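Local structure of alpha,alpha-trehalose-phosphate synthase (UDP-forming) (Burkholderia xenovorans, 5V0T) at residues A185-D190 against I225-R230. The protein belongs to glycosyltransferase family 20, has the two-domain GT-B fold, and is modelled here with uridine-5'-diphosphate and 6-o-phosphono-alpha-d-glucopyranose. Sequence-based numbering, arbitrary orientation.
Sequences ALCSFD and IHAFGR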
loop_
_atom_site.group_PDB
_atom_site.type_symbol
_atom_site.label_atom_id
_atom_site.label_comp_id
_atom_site.label_asym_id
_atom_site.label_seq_id
_atom_site.Cartn_x
_atom_site.Cartn_y
_atom_site.Cartn_z
ATOM N N ALA A 185 -18.771 7.232 -11.398
ATOM C CA ALA A 185 -17.945 6.345 -12.214
ATOM C C ALA A 185 -17.689 5.013 -11.510
ATOM O O ALA A 185 -17.708 3.953 -12.148
ATOM C CB ALA A 185 -16.620 7.034 -12.557
ATOM N N LEU A 186 -17.469 5.044 -10.190
ATOM C CA LEU A 186 -17.306 3.801 -9.439
ATOM C C LEU A 186 -18.516 2.893 -9.580
ATOM O O LEU A 186 -18.371 1.663 -9.584
ATOM C CB LEU A 186 -17.056 4.092 -7.958
ATOM C CG LEU A 186 -15.673 4.534 -7.496
ATOM C CD1 LEU A 186 -15.731 4.840 -6.000
ATOM C CD2 LEU A 186 -14.636 3.444 -7.777
ATOM N N CYS A 187 -19.709 3.471 -9.700
ATOM C CA CYS A 187 -20.912 2.664 -9.799
ATOM C C CYS A 187 -21.104 2.026 -11.170
ATOM O O CYS A 187 -22.069 1.285 -11.341
ATOM C CB CYS A 187 -22.138 3.509 -9.416
ATOM S SG CYS A 187 -22.094 4.043 -7.666
ATOM N N SER A 188 -20.207 2.248 -12.137
ATOM C CA SER A 188 -20.241 1.444 -13.358
ATOM C C SER A 188 -19.570 0.089 -13.197
ATOM O O SER A 188 -19.696 -0.751 -14.086
ATOM C CB SER A 188 -19.571 2.167 -14.531
ATOM O OG SER A 188 -20.393 3.210 -15.024
ATOM N N PHE A 189 -18.833 -0.134 -12.119
ATOM C CA PHE A 189 -18.258 -1.448 -11.885
ATOM C C PHE A 189 -19.349 -2.427 -11.459
ATOM O O PHE A 189 -20.380 -2.036 -10.908
ATOM C CB PHE A 189 -17.161 -1.356 -10.822
ATOM C CG PHE A 189 -15.859 -0.761 -11.336
ATOM C CD1 PHE A 189 -14.953 -1.557 -12.028
ATOM C CD2 PHE A 189 -15.546 0.568 -11.121
ATOM C CE1 PHE A 189 -13.761 -1.038 -12.502
ATOM C CE2 PHE A 189 -14.356 1.101 -11.600
ATOM C CZ PHE A 189 -13.453 0.278 -12.294
ATOM N N ASP A 190 -19.136 -3.713 -11.758
ATOM C CA ASP A 190 -20.050 -4.730 -11.237
ATOM C C ASP A 190 -19.844 -4.963 -9.749
ATOM O O ASP A 190 -20.809 -5.227 -9.023
ATOM C CB ASP A 190 -19.865 -6.037 -12.010
ATOM C CG ASP A 190 -20.263 -5.901 -13.455
ATOM O OD1 ASP A 190 -21.394 -5.439 -13.697
ATOM O OD2 ASP A 190 -19.450 -6.205 -14.339
ATOM N N ILE A 225 -25.624 -1.992 -3.783
ATOM C CA ILE A 225 -25.627 -0.539 -3.885
ATOM C C ILE A 225 -26.622 -0.125 -4.963
ATOM O O ILE A 225 -26.623 -0.690 -6.064
ATOM C CB ILE A 225 -24.231 0.009 -4.218
ATOM C CG1 ILE A 225 -23.176 -0.505 -3.229
ATOM C CG2 ILE A 225 -24.275 1.523 -4.225
ATOM C CD1 ILE A 225 -23.389 -0.017 -1.806
ATOM N N HIS A 226 -27.448 0.871 -4.657
ATOM C CA HIS A 226 -28.302 1.520 -5.644
ATOM C C HIS A 226 -27.982 3.004 -5.625
ATOM O O HIS A 226 -28.197 3.669 -4.606
ATOM C CB HIS A 226 -29.786 1.300 -5.345
ATOM C CG HIS A 226 -30.228 -0.127 -5.445
ATOM N ND1 HIS A 226 -30.779 -0.658 -6.593
ATOM C CD2 HIS A 226 -30.234 -1.126 -4.531
ATOM C CE1 HIS A 226 -31.091 -1.924 -6.385
ATOM N NE2 HIS A 226 -30.768 -2.233 -5.142
ATOM N N ALA A 227 -27.473 3.523 -6.742
ATOM C CA ALA A 227 -27.114 4.932 -6.818
ATOM C C ALA A 227 -26.900 5.314 -8.273
ATOM O O ALA A 227 -26.455 4.493 -9.081
ATOM C CB ALA A 227 -25.858 5.247 -5.994
ATOM N N PHE A 228 -27.232 6.566 -8.593
ATOM C CA PHE A 228 -27.046 7.115 -9.939
ATOM C C PHE A 228 -27.746 6.264 -10.993
ATOM O O PHE A 228 -27.256 6.112 -12.114
ATOM C CB PHE A 228 -25.562 7.250 -10.285
ATOM C CG PHE A 228 -24.773 8.065 -9.307
ATOM C CD1 PHE A 228 -24.832 9.453 -9.333
ATOM C CD2 PHE A 228 -23.955 7.445 -8.373
ATOM C CE1 PHE A 228 -24.097 10.206 -8.433
ATOM C CE2 PHE A 228 -23.215 8.188 -7.475
ATOM C CZ PHE A 228 -23.283 9.574 -7.505
ATOM N N GLY A 229 -28.889 5.681 -10.627
ATOM C CA GLY A 229 -29.602 4.799 -11.526
ATOM C C GLY A 229 -28.996 3.425 -11.714
ATOM O O GLY A 229 -29.560 2.613 -12.454
ATOM N N ARG A 230 -27.876 3.123 -11.075
ATOM C CA ARG A 230 -27.189 1.862 -11.289
ATOM C C ARG A 230 -27.337 0.959 -10.069
ATOM O O ARG A 230 -27.638 1.411 -8.961
ATOM C CB ARG A 230 -25.710 2.116 -11.611
ATOM C CG ARG A 230 -25.540 3.116 -12.756
ATOM C CD ARG A 230 -24.162 3.093 -13.376
ATOM N NE ARG A 230 -24.177 2.387 -14.652
ATOM C CZ ARG A 230 -24.019 1.072 -14.774
ATOM N NH1 ARG A 230 -23.828 0.325 -13.694
ATOM N NH2 ARG A 230 -24.051 0.508 -15.973
#
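Cys187 carries most of the apolar contact, its SG reaching Phe228 at the ring edge, close to the ring plane, with CD2 3.9 Å away. The sulfur lies 5.2 Å from the ring centroid and 80° off the ring normal, a sulfur-aromatic contact made through the rim. SG also meets the methyl group of Ala227, CB, at 4.3 Å; a small, polarisable thiol suits this buried spot, where a methyl and a ring edge face it from the same side. Leu232 of strand 230-236 touches Cys187 as well.

The polar part belongs to Arg230. Its chain runs past the Cys187 carbonyl, with CD 3.4 Å from Cys187 O, and a bend at chi3 (103°) sets NE; from the guanidinium beyond it, NH1 gives Cys187 O a weak hydrogen bond of 3.1 Å, its N-H...O angle only 133°. One guanidinium face rests on Ser188 CA, offset toward the rim; a long, flat-ended side chain suits this place, since its methylenes pass the carbonyl before the guanidinium lies over the backbone. Ser188 OG stays 3.9 Å from Arg230 NE.

Two tight turns present these groups: a type I turn, Leu186 to Phe189, at the end of helix 179-186, and a type I' turn, Ala227 to Arg230, where Phe228 and Gly229 both take positive phi, a conformation easy for glycine. The latter closes the beta hairpin of strands 223-227 and 230-236, and the contact packs its tip against the helix-to-strand turn leading into parallel strand 191-194, an alpha/beta connection characteristic of the Rossmann-like domains of GT-B glycosyltransferases.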